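Local coordinates for protein polyisoprenyl-teichoic acid--peptidoglycan teichoic acid transferase TagV (Bacillus subtilis, PDB 6UF3) that is a transferase of the LytR-CpsA-Psr family of bacterial cell-envelope proteins, with an alpha/beta fold, at residues Ser27-Thr32 with Arg163-Leu168; Thr39-Ser44 with Lys218-Ser223; Leu84-Asp89 with Lys251-His256; Ile167-Ile172 with Phe214-Ile219. All blocks are in the same frame, centred on the assembly; numbering follows the deposited sequence.

All four contacts lie on or beside the half of the mixed beta-sheet formed by strands 25-34, 39-44 and 220-222. Strand 25-34 carries contact 1 and its neighbour, strand 39-44, carries contact 2, where edge strand 220-222 joins. Helix 158-177 serves both contact 1 and contact 4, and Lys218 and Ile219 belong to contacts 2 and 4 alike. The centres of contacts 1 and 2 lie about 9 Å apart, while contacts 3 and 4, supported by different helices, are about 20 Å apart. Along the chain contact 4 is nested inside the loop closed by contact 3, whereas contacts 1 and 2 cross. Late segments thus return to an early hairpin, covering it with helices and adding a strand beside it.

Contact 1 (Ser27-Thr32 with Arg163-Leu168); sequences SLIVVT and RQKQIL
Leu168 and Ile29 reach toward each other tip to tip, and this meeting ties strand 25-34 to helix 158-177. On the helix side CG stands anti to the backbone N (chi1 -177°), and beyond it CD2 makes the approach, coming to 3.6 Å from Ile29 CG2. The same methyl also serves Val31: CD2 of Leu168 lies 4.1 Å from Val31 CG2, the two side chains running aslant to each other. Leu168 thus spans two strand residues that point to the same face.

Ile29 divides its branches between two helix residues one turn apart. With chi1 at -59°, CG1 is anti to the carbonyl carbon and CG2 anti to the backbone N. The longer branch, through CG1, takes CD1 to Gln164, 4.1 Å from its CB, and CD1 also lies 4.2 Å from CG of Lys165, whose chain runs on to Ser44 of strand 39-44.

At the other end the contact turns polar. Gln164 is extended beyond CG and lays its amide against Ser27, where OE1 comes 2.9 Å from OG of Ser27. This hydrogen bond is weak, and its proton has another acceptor within reach; OE1 rests against Ser27 CB as well, at 3.3 Å.

Leu28 and Val30 point the other way, toward helix 72-84, while Met42 of the next strand touches both Ile29 and Leu168. Over these segments the helix axis runs at 50° to the strand, 9.7 Å from it at closest approach. A beta-sheet with helices packed on both faces in this way is the three-layer alpha-beta-alpha sandwich.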
loop_
_atom_site.group_PDB
_atom_site.type_symbol
_atom_site.label_atom_id
_atom_site.label_comp_id
_atom_site.label_asym_id
_atom_site.label_seq_id
_atom_site.Cartn_x
_atom_site.Cartn_y
_atom_site.Cartn_z
ATOM N N SER A 27 -2.989 5.211 -3.264
ATOM C CA SER A 27 -2.004 4.596 -2.382
ATOM C C SER A 27 -1.431 3.374 -3.076
ATOM O O SER A 27 -2.190 2.559 -3.611
ATOM C CB SER A 27 -2.650 4.216 -1.040
ATOM O OG SER A 27 -1.696 3.629 -0.165
ATOM N N LEU A 28 -0.101 3.254 -3.080
ATOM C CA LEU A 28 0.589 2.106 -3.665
ATOM C C LEU A 28 1.674 1.661 -2.702
ATOM O O LEU A 28 2.671 2.370 -2.537
ATOM C CB LEU A 28 1.232 2.449 -5.005
ATOM C CG LEU A 28 0.293 2.744 -6.180
ATOM C CD1 LEU A 28 1.137 3.177 -7.356
ATOM C CD2 LEU A 28 -0.567 1.555 -6.552
ATOM N N ILE A 29 1.505 0.488 -2.094
ATOM C CA ILE A 29 2.495 -0.033 -1.156
ATOM C C ILE A 29 2.833 -1.465 -1.534
ATOM O O ILE A 29 1.941 -2.304 -1.665
ATOM C CB ILE A 29 1.990 0.026 0.293
ATOM C CG1 ILE A 29 1.652 1.465 0.685
ATOM C CG2 ILE A 29 3.068 -0.542 1.226
ATOM C CD1 ILE A 29 0.853 1.600 1.974
ATOM N N VAL A 30 4.123 -1.755 -1.676
ATOM C CA VAL A 30 4.607 -3.096 -1.974
ATOM C C VAL A 30 5.213 -3.677 -0.704
ATOM O O VAL A 30 6.004 -3.008 -0.028
ATOM C CB VAL A 30 5.648 -3.067 -3.102
ATOM C CG1 VAL A 30 6.324 -4.415 -3.254
ATOM C CG2 VAL A 30 4.948 -2.673 -4.412
ATOM N N VAL A 31 4.836 -4.911 -0.378
ATOM C CA VAL A 31 5.455 -5.661 0.717
ATOM C C VAL A 31 6.055 -6.923 0.120
ATOM O O VAL A 31 5.394 -7.614 -0.663
ATOM C CB VAL A 31 4.433 -6.004 1.817
ATOM C CG1 VAL A 31 5.064 -6.913 2.886
ATOM C CG2 VAL A 31 3.881 -4.737 2.446
ATOM N N THR A 32 7.309 -7.221 0.461
ATOM C CA THR A 32 7.913 -8.491 0.084
ATOM C C THR A 32 8.086 -9.340 1.343
ATOM O O THR A 32 8.355 -8.813 2.423
ATOM C CB THR A 32 9.250 -8.310 -0.656
ATOM O OG1 THR A 32 10.149 -7.517 0.126
ATOM C CG2 THR A 32 9.030 -7.589 -1.991
ATOM N N ARG A 163 1.515 8.276 6.569
ATOM C CA ARG A 163 0.352 7.827 7.332
ATOM C C ARG A 163 -0.243 6.535 6.775
ATOM O O ARG A 163 -0.730 5.696 7.545
ATOM C CB ARG A 163 -0.701 8.937 7.382
ATOM C CG ARG A 163 -0.335 10.066 8.340
ATOM C CD ARG A 163 -1.348 11.195 8.309
ATOM N NE ARG A 163 -0.861 12.341 7.546
ATOM C CZ ARG A 163 -1.318 12.696 6.347
ATOM N NH1 ARG A 163 -2.284 11.996 5.763
ATOM N NH2 ARG A 163 -0.811 13.757 5.732
ATOM N N GLN A 164 -0.214 6.353 5.452
ATOM C CA GLN A 164 -0.669 5.093 4.872
ATOM C C GLN A 164 0.190 3.925 5.349
ATOM O O GLN A 164 -0.331 2.860 5.710
ATOM C CB GLN A 164 -0.659 5.186 3.341
ATOM C CG GLN A 164 -1.732 6.106 2.780
ATOM C CD GLN A 164 -1.403 6.624 1.387
ATOM O OE1 GLN A 164 -0.524 6.100 0.700
ATOM N NE2 GLN A 164 -2.098 7.674 0.976
ATOM N N LYS A 165 1.515 4.100 5.349
ATOM C CA LYS A 165 2.364 3.023 5.839
ATOM C C LYS A 165 2.126 2.783 7.321
ATOM O O LYS A 165 2.170 1.640 7.783
ATOM C CB LYS A 165 3.831 3.331 5.554
ATOM C CG LYS A 165 4.234 2.997 4.113
ATOM C CD LYS A 165 5.728 3.173 3.890
ATOM C CE LYS A 165 6.103 4.651 3.852
ATOM N NZ LYS A 165 7.576 4.860 3.693
ATOM N N GLN A 166 1.862 3.850 8.079
ATOM C CA GLN A 166 1.510 3.691 9.495
ATOM C C GLN A 166 0.274 2.813 9.677
ATOM O O GLN A 166 0.226 1.951 10.570
ATOM C CB GLN A 166 1.268 5.065 10.113
ATOM C CG GLN A 166 2.011 5.343 11.385
ATOM C CD GLN A 166 1.720 6.732 11.910
ATOM O OE1 GLN A 166 1.130 7.561 11.213
ATOM N NE2 GLN A 166 2.120 6.991 13.145
ATOM N N ILE A 167 -0.755 3.041 8.855
ATOM C CA ILE A 167 -1.973 2.233 8.931
ATOM C C ILE A 167 -1.663 0.773 8.619
ATOM O O ILE A 167 -2.109 -0.144 9.322
ATOM C CB ILE A 167 -3.043 2.801 7.981
ATOM C CG1 ILE A 167 -3.581 4.119 8.534
ATOM C CG2 ILE A 167 -4.184 1.798 7.737
ATOM C CD1 ILE A 167 -4.170 5.019 7.462
ATOM N N LEU A 168 -0.905 0.533 7.539
ATOM C CA LEU A 168 -0.599 -0.848 7.176
ATOM C C LEU A 168 0.245 -1.533 8.249
ATOM O O LEU A 168 0.035 -2.711 8.554
ATOM C CB LEU A 168 0.111 -0.902 5.825
ATOM C CG LEU A 168 0.445 -2.281 5.254
ATOM C CD1 LEU A 168 -0.790 -3.157 5.127
ATOM C CD2 LEU A 168 1.116 -2.081 3.874
#

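Contact 2 (Thr39-Ser44 with Lys218-Ser223)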
loop_
_atom_site.group_PDB
_atom_site.type_symbol
_atom_site.label_atom_id
_atom_site.label_comp_id
_atom_site.label_asym_id
_atom_site.label_seq_id
_atom_site.Cartn_x
_atom_site.Cartn_y
_atom_site.Cartn_z
ATOM N N THR A 39 10.663 -12.814 7.489
ATOM C CA THR A 39 11.068 -11.429 7.276
ATOM C C THR A 39 10.142 -10.743 6.278
ATOM O O THR A 39 9.445 -11.401 5.498
ATOM C CB THR A 39 12.521 -11.318 6.785
ATOM O OG1 THR A 39 12.682 -12.055 5.568
ATOM C CG2 THR A 39 13.485 -11.868 7.847
ATOM N N MET A 40 10.149 -9.405 6.335
ATOM C CA MET A 40 9.351 -8.541 5.465
ATOM C C MET A 40 10.119 -7.281 5.090
ATOM O O MET A 40 10.894 -6.745 5.881
ATOM C CB MET A 40 8.048 -8.065 6.128
ATOM C CG MET A 40 6.982 -9.100 6.362
ATOM S SD MET A 40 5.427 -8.249 6.747
ATOM C CE MET A 40 4.621 -9.529 7.714
ATOM N N LYS A 41 9.833 -6.769 3.889
ATOM C CA LYS A 41 10.278 -5.446 3.474
ATOM C C LYS A 41 9.074 -4.689 2.935
ATOM O O LYS A 41 8.094 -5.305 2.508
ATOM C CB LYS A 41 11.383 -5.518 2.415
ATOM C CG LYS A 41 12.570 -6.337 2.885
ATOM C CD LYS A 41 13.826 -6.099 2.049
ATOM C CE LYS A 41 14.937 -7.028 2.478
ATOM N NZ LYS A 41 15.431 -6.759 3.859
ATOM N N MET A 42 9.137 -3.356 2.999
ATOM C CA MET A 42 8.002 -2.517 2.617
ATOM C C MET A 42 8.485 -1.271 1.893
ATOM O O MET A 42 9.500 -0.684 2.267
ATOM C CB MET A 42 7.157 -2.107 3.846
ATOM C CG MET A 42 5.917 -1.261 3.472
ATOM S SD MET A 42 4.909 -0.715 4.865
ATOM C CE MET A 42 4.408 -2.292 5.555
ATOM N N LEU A 43 7.738 -0.870 0.857
ATOM C CA LEU A 43 8.080 0.287 0.048
ATOM C C LEU A 43 6.796 0.957 -0.431
ATOM O O LEU A 43 5.980 0.298 -1.072
ATOM C CB LEU A 43 8.928 -0.171 -1.143
ATOM C CG LEU A 43 9.255 0.750 -2.311
ATOM C CD1 LEU A 43 10.360 1.723 -1.917
ATOM C CD2 LEU A 43 9.664 -0.097 -3.489
ATOM N N SER A 44 6.600 2.247 -0.127
ATOM C CA SER A 44 5.506 2.958 -0.790
ATOM C C SER A 44 6.024 3.640 -2.044
ATOM O O SER A 44 7.199 3.986 -2.140
ATOM C CB SER A 44 4.834 3.979 0.136
ATOM O OG SER A 44 5.737 4.971 0.586
ATOM N N LYS A 218 10.182 -4.642 12.824
ATOM C CA LYS A 218 11.155 -5.502 12.164
ATOM C C LYS A 218 11.124 -5.396 10.649
ATOM O O LYS A 218 12.036 -5.914 9.995
ATOM C CB LYS A 218 10.938 -6.956 12.578
ATOM C CG LYS A 218 11.369 -7.217 14.025
ATOM C CD LYS A 218 10.968 -8.599 14.483
ATOM C CE LYS A 218 11.415 -8.847 15.919
ATOM N NZ LYS A 218 10.901 -10.160 16.382
ATOM N N ILE A 219 10.110 -4.744 10.085
ATOM C CA ILE A 219 10.029 -4.592 8.636
ATOM C C ILE A 219 11.154 -3.685 8.164
ATOM O O ILE A 219 11.423 -2.636 8.765
ATOM C CB ILE A 219 8.664 -4.022 8.224
ATOM C CG1 ILE A 219 7.548 -4.960 8.665
ATOM C CG2 ILE A 219 8.624 -3.807 6.699
ATOM C CD1 ILE A 219 6.144 -4.346 8.576
ATOM N N ASP A 220 11.824 -4.088 7.087
ATOM C CA ASP A 220 12.855 -3.257 6.472
ATOM C C ASP A 220 12.154 -2.298 5.524
ATOM O O ASP A 220 11.625 -2.720 4.489
ATOM C CB ASP A 220 13.875 -4.127 5.742
ATOM C CG ASP A 220 15.010 -3.317 5.125
ATOM O OD1 ASP A 220 15.181 -2.130 5.498
ATOM O OD2 ASP A 220 15.728 -3.874 4.257
ATOM N N THR A 221 12.083 -1.021 5.880
ATOM C CA THR A 221 11.322 -0.082 5.060
ATOM C C THR A 221 12.275 0.630 4.110
ATOM O O THR A 221 13.194 1.329 4.546
ATOM C CB THR A 221 10.531 0.919 5.905
ATOM O OG1 THR A 221 9.630 0.205 6.764
ATOM C CG2 THR A 221 9.697 1.821 5.000
ATOM N N LEU A 222 12.043 0.440 2.812
ATOM C CA LEU A 222 12.835 1.045 1.754
ATOM C C LEU A 222 12.126 2.288 1.242
ATOM O O LEU A 222 10.964 2.541 1.558
ATOM C CB LEU A 222 13.064 0.058 0.607
ATOM C CG LEU A 222 13.557 -1.337 1.008
ATOM C CD1 LEU A 222 13.842 -2.167 -0.226
ATOM C CD2 LEU A 222 14.793 -1.271 1.886
ATOM N N SER A 223 12.847 3.077 0.448
ATOM C CA SER A 223 12.338 4.364 -0.007
ATOM C C SER A 223 12.646 4.557 -1.481
ATOM O O SER A 223 13.741 4.224 -1.941
ATOM C CB SER A 223 12.962 5.525 0.785
ATOM O OG SER A 223 12.638 5.431 2.159
HETATM O O HOH W 1 11.829 -8.418 8.670
HETATM O O HOH W 2 8.637 3.774 1.350
#
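Lys41 and Asp220 lie side by side and point the same way from one face of a parallel strand pair. The lysine chain runs along its partner, CG 3.8 Å from Asp220 CB, and then bends at its last torsion (chi4 -66°), which brings NZ back to the carboxylate. The salt bridge between Lys41 NZ and Asp220 OD2 is 2.9 Å long and uses the anti lone pair, away from the other oxygen. On this same face Leu43 CD1 packs on Leu222 CB at 4.1 Å.

On the side of Met42, apolar packing dominates. Ile219 and Met42 run across each other at a slant: CG2 of Ile219 rests 3.6 Å from Met42 CB, and CD1 reaches the thioether methyl CE. The CG1 branch of Ile219 turns to Met40, packing on its CB.

Between these faces the backbones are joined by a nearly straight bond from Asp220 N to Met40 O, another from Met42 N to Asp220 O, and a third of 2.8 Å from Leu222 N to Met42 O. Two waters continue the pairing: one accepts from Met40 N and donates to Lys218 O, the other accepts from Ser44 N and donates to Leu222 O.

The backbone bonds fix how the edge strand is aligned, and the ion pair adds charge matching between two partly exposed side chains; having the ammonium so near probably favours the ionised form of Asp220.

Contact 3 (Leu84-Asp89 with Lys251-His256)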
loop_
_atom_site.group_PDB
_atom_site.type_symbol
_atom_site.label_atom_id
_atom_site.label_comp_id
_atom_site.label_asym_id
_atom_site.label_seq_id
_atom_site.Cartn_x
_atom_site.Cartn_y
_atom_site.Cartn_z
ATOM N N LEU A 84 9.809 -1.770 -10.438
ATOM C CA LEU A 84 10.636 -2.369 -9.394
ATOM C C LEU A 84 11.419 -3.579 -9.872
ATOM O O LEU A 84 12.238 -4.105 -9.103
ATOM C CB LEU A 84 9.768 -2.784 -8.194
ATOM C CG LEU A 84 9.027 -1.647 -7.491
ATOM C CD1 LEU A 84 8.143 -2.150 -6.325
ATOM C CD2 LEU A 84 9.999 -0.568 -7.038
ATOM N N GLN A 85 11.169 -4.040 -11.099
ATOM C CA GLN A 85 11.851 -5.198 -11.669
ATOM C C GLN A 85 11.741 -6.403 -10.740
ATOM O O GLN A 85 12.704 -7.127 -10.499
ATOM C CB GLN A 85 13.307 -4.871 -12.000
ATOM C CG GLN A 85 13.435 -3.993 -13.220
ATOM C CD GLN A 85 13.003 -4.703 -14.482
ATOM O OE1 GLN A 85 13.689 -5.606 -14.962
ATOM N NE2 GLN A 85 11.869 -4.294 -15.034
ATOM N N ILE A 86 10.540 -6.602 -10.207
ATOM C CA ILE A 86 10.208 -7.799 -9.432
ATOM C C ILE A 86 8.831 -8.271 -9.858
ATOM O O ILE A 86 8.026 -7.495 -10.388
ATOM C CB ILE A 86 10.234 -7.544 -7.909
ATOM C CG1 ILE A 86 9.268 -6.419 -7.506
ATOM C CG2 ILE A 86 11.661 -7.301 -7.415
ATOM C CD1 ILE A 86 8.788 -6.517 -6.049
ATOM N N PRO A 87 8.536 -9.549 -9.664
ATOM C CA PRO A 87 7.159 -10.006 -9.849
ATOM C C PRO A 87 6.287 -9.577 -8.682
ATOM O O PRO A 87 6.734 -9.504 -7.535
ATOM C CB PRO A 87 7.298 -11.532 -9.918
ATOM C CG PRO A 87 8.560 -11.836 -9.225
ATOM C CD PRO A 87 9.465 -10.656 -9.377
ATOM N N ILE A 88 5.019 -9.306 -8.987
ATOM C CA ILE A 88 4.010 -8.976 -7.985
ATOM C C ILE A 88 3.079 -10.184 -7.920
ATOM O O ILE A 88 2.241 -10.398 -8.802
ATOM C CB ILE A 88 3.239 -7.687 -8.319
ATOM C CG1 ILE A 88 4.123 -6.440 -8.175
ATOM C CG2 ILE A 88 1.965 -7.569 -7.451
ATOM C CD1 ILE A 88 4.727 -6.242 -6.776
ATOM N N ASP A 89 3.228 -11.000 -6.882
ATOM C CA ASP A 89 2.491 -12.257 -6.844
ATOM C C ASP A 89 1.041 -12.063 -6.415
ATOM O O ASP A 89 0.137 -12.705 -6.966
ATOM C CB ASP A 89 3.212 -13.232 -5.903
ATOM C CG ASP A 89 4.659 -13.449 -6.313
ATOM O OD1 ASP A 89 4.896 -14.089 -7.365
ATOM O OD2 ASP A 89 5.558 -12.942 -5.618
ATOM N N LYS A 251 17.595 -4.185 -6.422
ATOM C CA LYS A 251 18.462 -5.289 -6.025
ATOM C C LYS A 251 18.076 -5.817 -4.651
ATOM O O LYS A 251 18.116 -7.029 -4.408
ATOM C CB LYS A 251 19.926 -4.843 -6.033
ATOM C CG LYS A 251 20.635 -5.078 -7.360
ATOM C CD LYS A 251 22.143 -4.983 -7.210
ATOM C CE LYS A 251 22.609 -3.536 -7.234
ATOM N NZ LYS A 251 22.485 -2.930 -8.588
ATOM N N THR A 252 17.684 -4.924 -3.747
ATOM C CA THR A 252 17.316 -5.340 -2.395
ATOM C C THR A 252 16.058 -6.198 -2.402
ATOM O O THR A 252 16.005 -7.251 -1.750
ATOM C CB THR A 252 17.124 -4.104 -1.519
ATOM O OG1 THR A 252 18.356 -3.370 -1.488
ATOM C CG2 THR A 252 16.744 -4.504 -0.090
ATOM N N LEU A 253 15.035 -5.764 -3.144
ATOM C CA LEU A 253 13.792 -6.535 -3.226
ATOM C C LEU A 253 14.009 -7.859 -3.950
ATOM O O LEU A 253 13.473 -8.896 -3.540
ATOM C CB LEU A 253 12.710 -5.713 -3.930
ATOM C CG LEU A 253 12.256 -4.457 -3.191
ATOM C CD1 LEU A 253 11.191 -3.715 -3.966
ATOM C CD2 LEU A 253 11.771 -4.801 -1.776
ATOM N N GLN A 254 14.790 -7.839 -5.032
ATOM C CA GLN A 254 15.137 -9.062 -5.748
ATOM C C GLN A 254 15.832 -10.065 -4.842
ATOM O O GLN A 254 15.496 -11.256 -4.845
ATOM C CB GLN A 254 16.031 -8.719 -6.940
ATOM C CG GLN A 254 15.272 -8.039 -8.052
ATOM C CD GLN A 254 16.177 -7.308 -9.013
ATOM O OE1 GLN A 254 17.411 -7.311 -8.870
ATOM N NE2 GLN A 254 15.573 -6.686 -10.022
ATOM N N GLU A 255 16.823 -9.605 -4.069
ATOM C CA GLU A 255 17.511 -10.507 -3.152
ATOM C C GLU A 255 16.549 -11.057 -2.111
ATOM O O GLU A 255 16.597 -12.251 -1.785
ATOM C CB GLU A 255 18.685 -9.787 -2.486
ATOM N N HIS A 256 15.658 -10.210 -1.587
ATOM C CA HIS A 256 14.712 -10.697 -0.589
ATOM C C HIS A 256 13.805 -11.768 -1.180
ATOM O O HIS A 256 13.477 -12.754 -0.511
ATOM C CB HIS A 256 13.889 -9.540 -0.031
ATOM C CG HIS A 256 13.112 -9.897 1.200
ATOM N ND1 HIS A 256 11.781 -9.578 1.362
ATOM C CD2 HIS A 256 13.477 -10.563 2.321
ATOM C CE1 HIS A 256 11.364 -10.017 2.535
ATOM N NE2 HIS A 256 12.374 -10.620 3.136
#
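Gln254 reaches from the C-terminal helix 243-257 to the loop that follows helix 72-84, and its side chain can be followed atom by atom. CB leaves the helix with CG anti to the carbonyl carbon (chi1 -72°). At CG the chain meets the loop: this carbon lies 3.7 Å from CG2 of Ile86, the two side chains crossing at a slant, and equally far from the carbonyl oxygen of Gln85. The chain stays extended at chi2, carrying CD past that same oxygen at 3.8 Å. At the tip NE2 donates to Gln85 O over 2.9 Å, in a nearly straight bond (167° at the hydrogen). The acceptor lies close to the plane of the Gln254 amide, whereas the donor is tilted 27° from the plane of the carbonyl. NE2 also sits 3.5 Å from CB of Gln85.

The acceptor belongs to Gln85, where the chain breaks from helix 72-84 with phi turned positive. The side-chain amide of Gln85 turns back instead, its NE2 bonded to Asn82 O in the preceding helix.

Apolar groups pack beside the bond. CG2 of Ile86 also packs on CB of Leu253 at 4.0 Å, and the CD1 methyls of Leu253 and Leu84 meet at 4.2 Å. Leu84 and Leu253 both rest on Leu43 of strand 39-44. The contact joins helix 243-257 to the turn that ends helix 72-84, both on the same sheet face, as neighbouring helices of a layered alpha/beta fold are.

Contact 4 (Ile167-Ile172 with Phe214-Ile219); sequences ILNALI and FTSKKI
Ile172 and Ile219 meet tip to tip, CD1 against CD1 at 3.8 Å, and lead the apolar part of this contact between helix 158-177 and the loop that enters strand 220-222. Ile172 has CG1 anti to the carbonyl carbon (chi1 -69°), with CG2 anti to the backbone N and turned to Phe214. That methyl approaches Phe214 at the edge of the ring, near its plane, with CD2 the closest ring atom at 4.2 Å. The ring has a second aromatic neighbour in Tyr211, with which it packs edge-to-face. Met42 of strand 39-44 touches Ile172 and Ile219 as well, so the pair continues the packing against that strand.

The loop has a compact form here. Residues 216-218 make a short 3-10 turn, with Lys218 N bonded to Thr215 O at 2.9 Å and Ile219 N to Ser216 O at 3.1 Å. This turn brings both Ser216 and Ile219 to the helix, and it stands in the alpha/beta fold as the connection from helix 201-210 to strand 220-222 at the sheet edge.

Polar side chains take part through van der Waals contact, for no hydrogen bond crosses between the two segments. CB of Asn169 lies 3.7 Å from CB of Ser216, and OG of Ser216 is at the same distance from Asn169 CB. The amide oxygen OD1 of Asn169 rests 3.6 Å from CD1 of Ile219, which crosses it at a slant. One residue beyond Ile172, the side-chain oxygen OD1 of Asp173 accepts from the backbone N of Ser216.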
loop_
_atom_site.group_PDB
_atom_site.type_symbol
_atom_site.label_atom_id
_atom_site.label_comp_id
_atom_site.label_asym_id
_atom_site.label_seq_id
_atom_site.Cartn_x
_atom_site.Cartn_y
_atom_site.Cartn_z
ATOM N N ILE A 167 -0.755 3.041 8.855
ATOM C CA ILE A 167 -1.973 2.233 8.931
ATOM C C ILE A 167 -1.663 0.773 8.619
ATOM O O ILE A 167 -2.109 -0.144 9.322
ATOM C CB ILE A 167 -3.043 2.801 7.981
ATOM C CG1 ILE A 167 -3.581 4.119 8.534
ATOM C CG2 ILE A 167 -4.184 1.798 7.737
ATOM C CD1 ILE A 167 -4.170 5.019 7.462
ATOM N N LEU A 168 -0.905 0.533 7.539
ATOM C CA LEU A 168 -0.599 -0.848 7.176
ATOM C C LEU A 168 0.245 -1.533 8.249
ATOM O O LEU A 168 0.035 -2.711 8.554
ATOM C CB LEU A 168 0.111 -0.902 5.825
ATOM C CG LEU A 168 0.445 -2.281 5.254
ATOM C CD1 LEU A 168 -0.790 -3.157 5.127
ATOM C CD2 LEU A 168 1.116 -2.081 3.874
ATOM N N ASN A 169 1.202 -0.808 8.831
ATOM C CA ASN A 169 1.989 -1.363 9.930
ATOM C C ASN A 169 1.094 -1.731 11.101
ATOM O O ASN A 169 1.295 -2.770 11.744
ATOM C CB ASN A 169 3.054 -0.363 10.393
ATOM C CG ASN A 169 4.245 -0.279 9.440
ATOM O OD1 ASN A 169 4.471 -1.172 8.630
ATOM N ND2 ASN A 169 5.005 0.799 9.544
ATOM N N ALA A 170 0.102 -0.886 11.400
ATOM C CA ALA A 170 -0.789 -1.184 12.520
ATOM C C ALA A 170 -1.619 -2.432 12.252
ATOM O O ALA A 170 -1.851 -3.246 13.159
ATOM C CB ALA A 170 -1.688 0.022 12.800
ATOM N N LEU A 171 -2.075 -2.600 11.010
ATOM C CA LEU A 171 -2.792 -3.824 10.650
ATOM C C LEU A 171 -1.894 -5.051 10.779
ATOM O O LEU A 171 -2.325 -6.102 11.270
ATOM C CB LEU A 171 -3.343 -3.703 9.222
ATOM C CG LEU A 171 -4.528 -2.739 9.089
ATOM C CD1 LEU A 171 -4.821 -2.377 7.632
ATOM C CD2 LEU A 171 -5.780 -3.300 9.772
ATOM N N ILE A 172 -0.643 -4.945 10.312
ATOM C CA ILE A 172 0.299 -6.053 10.450
ATOM C C ILE A 172 0.506 -6.401 11.916
ATOM O O ILE A 172 0.552 -7.577 12.291
ATOM C CB ILE A 172 1.634 -5.705 9.760
ATOM C CG1 ILE A 172 1.447 -5.651 8.243
ATOM C CG2 ILE A 172 2.718 -6.713 10.143
ATOM C CD1 ILE A 172 2.607 -5.040 7.484
ATOM N N PHE A 214 5.486 -11.590 15.128
ATOM C CA PHE A 214 6.217 -10.580 14.391
ATOM C C PHE A 214 5.769 -9.192 14.851
ATOM O O PHE A 214 4.789 -9.036 15.586
ATOM C CB PHE A 214 5.980 -10.807 12.899
ATOM C CG PHE A 214 6.790 -9.936 11.974
ATOM C CD1 PHE A 214 8.134 -10.168 11.754
ATOM C CD2 PHE A 214 6.163 -8.925 11.262
ATOM C CE1 PHE A 214 8.854 -9.363 10.864
ATOM C CE2 PHE A 214 6.871 -8.127 10.374
ATOM C CZ PHE A 214 8.208 -8.352 10.170
ATOM N N THR A 215 6.499 -8.169 14.415
ATOM C CA THR A 215 6.166 -6.807 14.796
ATOM C C THR A 215 6.657 -5.877 13.696
ATOM O O THR A 215 7.693 -6.139 13.074
ATOM C CB THR A 215 6.777 -6.447 16.158
ATOM O OG1 THR A 215 6.227 -5.211 16.629
ATOM C CG2 THR A 215 8.296 -6.334 16.066
ATOM N N SER A 216 5.891 -4.809 13.435
ATOM C CA SER A 216 6.179 -3.972 12.279
ATOM C C SER A 216 7.514 -3.250 12.399
ATOM O O SER A 216 8.067 -2.839 11.367
ATOM C CB SER A 216 5.047 -2.961 12.049
ATOM O OG SER A 216 4.971 -2.003 13.087
ATOM N N LYS A 217 8.049 -3.094 13.614
ATOM C CA LYS A 217 9.384 -2.516 13.741
ATOM C C LYS A 217 10.417 -3.338 12.977
ATOM O O LYS A 217 11.415 -2.790 12.499
ATOM C CB LYS A 217 9.783 -2.391 15.212
ATOM C CG LYS A 217 11.174 -1.781 15.430
ATOM C CD LYS A 217 11.427 -1.435 16.883
ATOM C CE LYS A 217 12.901 -1.107 17.124
ATOM N NZ LYS A 217 13.476 -0.353 15.965
ATOM N N LYS A 218 10.182 -4.642 12.824
ATOM C CA LYS A 218 11.155 -5.502 12.164
ATOM C C LYS A 218 11.124 -5.396 10.649
ATOM O O LYS A 218 12.036 -5.914 9.995
ATOM C CB LYS A 218 10.938 -6.956 12.578
ATOM C CG LYS A 218 11.369 -7.217 14.025
ATOM C CD LYS A 218 10.968 -8.599 14.483
ATOM C CE LYS A 218 11.415 -8.847 15.919
ATOM N NZ LYS A 218 10.901 -10.160 16.382
ATOM N N ILE A 219 10.110 -4.744 10.085
ATOM C CA ILE A 219 10.029 -4.592 8.636
ATOM C C ILE A 219 11.154 -3.685 8.164
ATOM O O ILE A 219 11.423 -2.636 8.765
ATOM C CB ILE A 219 8.664 -4.022 8.224
ATOM C CG1 ILE A 219 7.548 -4.960 8.665
ATOM C CG2 ILE A 219 8.624 -3.807 6.699
ATOM C CD1 ILE A 219 6.144 -4.346 8.576
#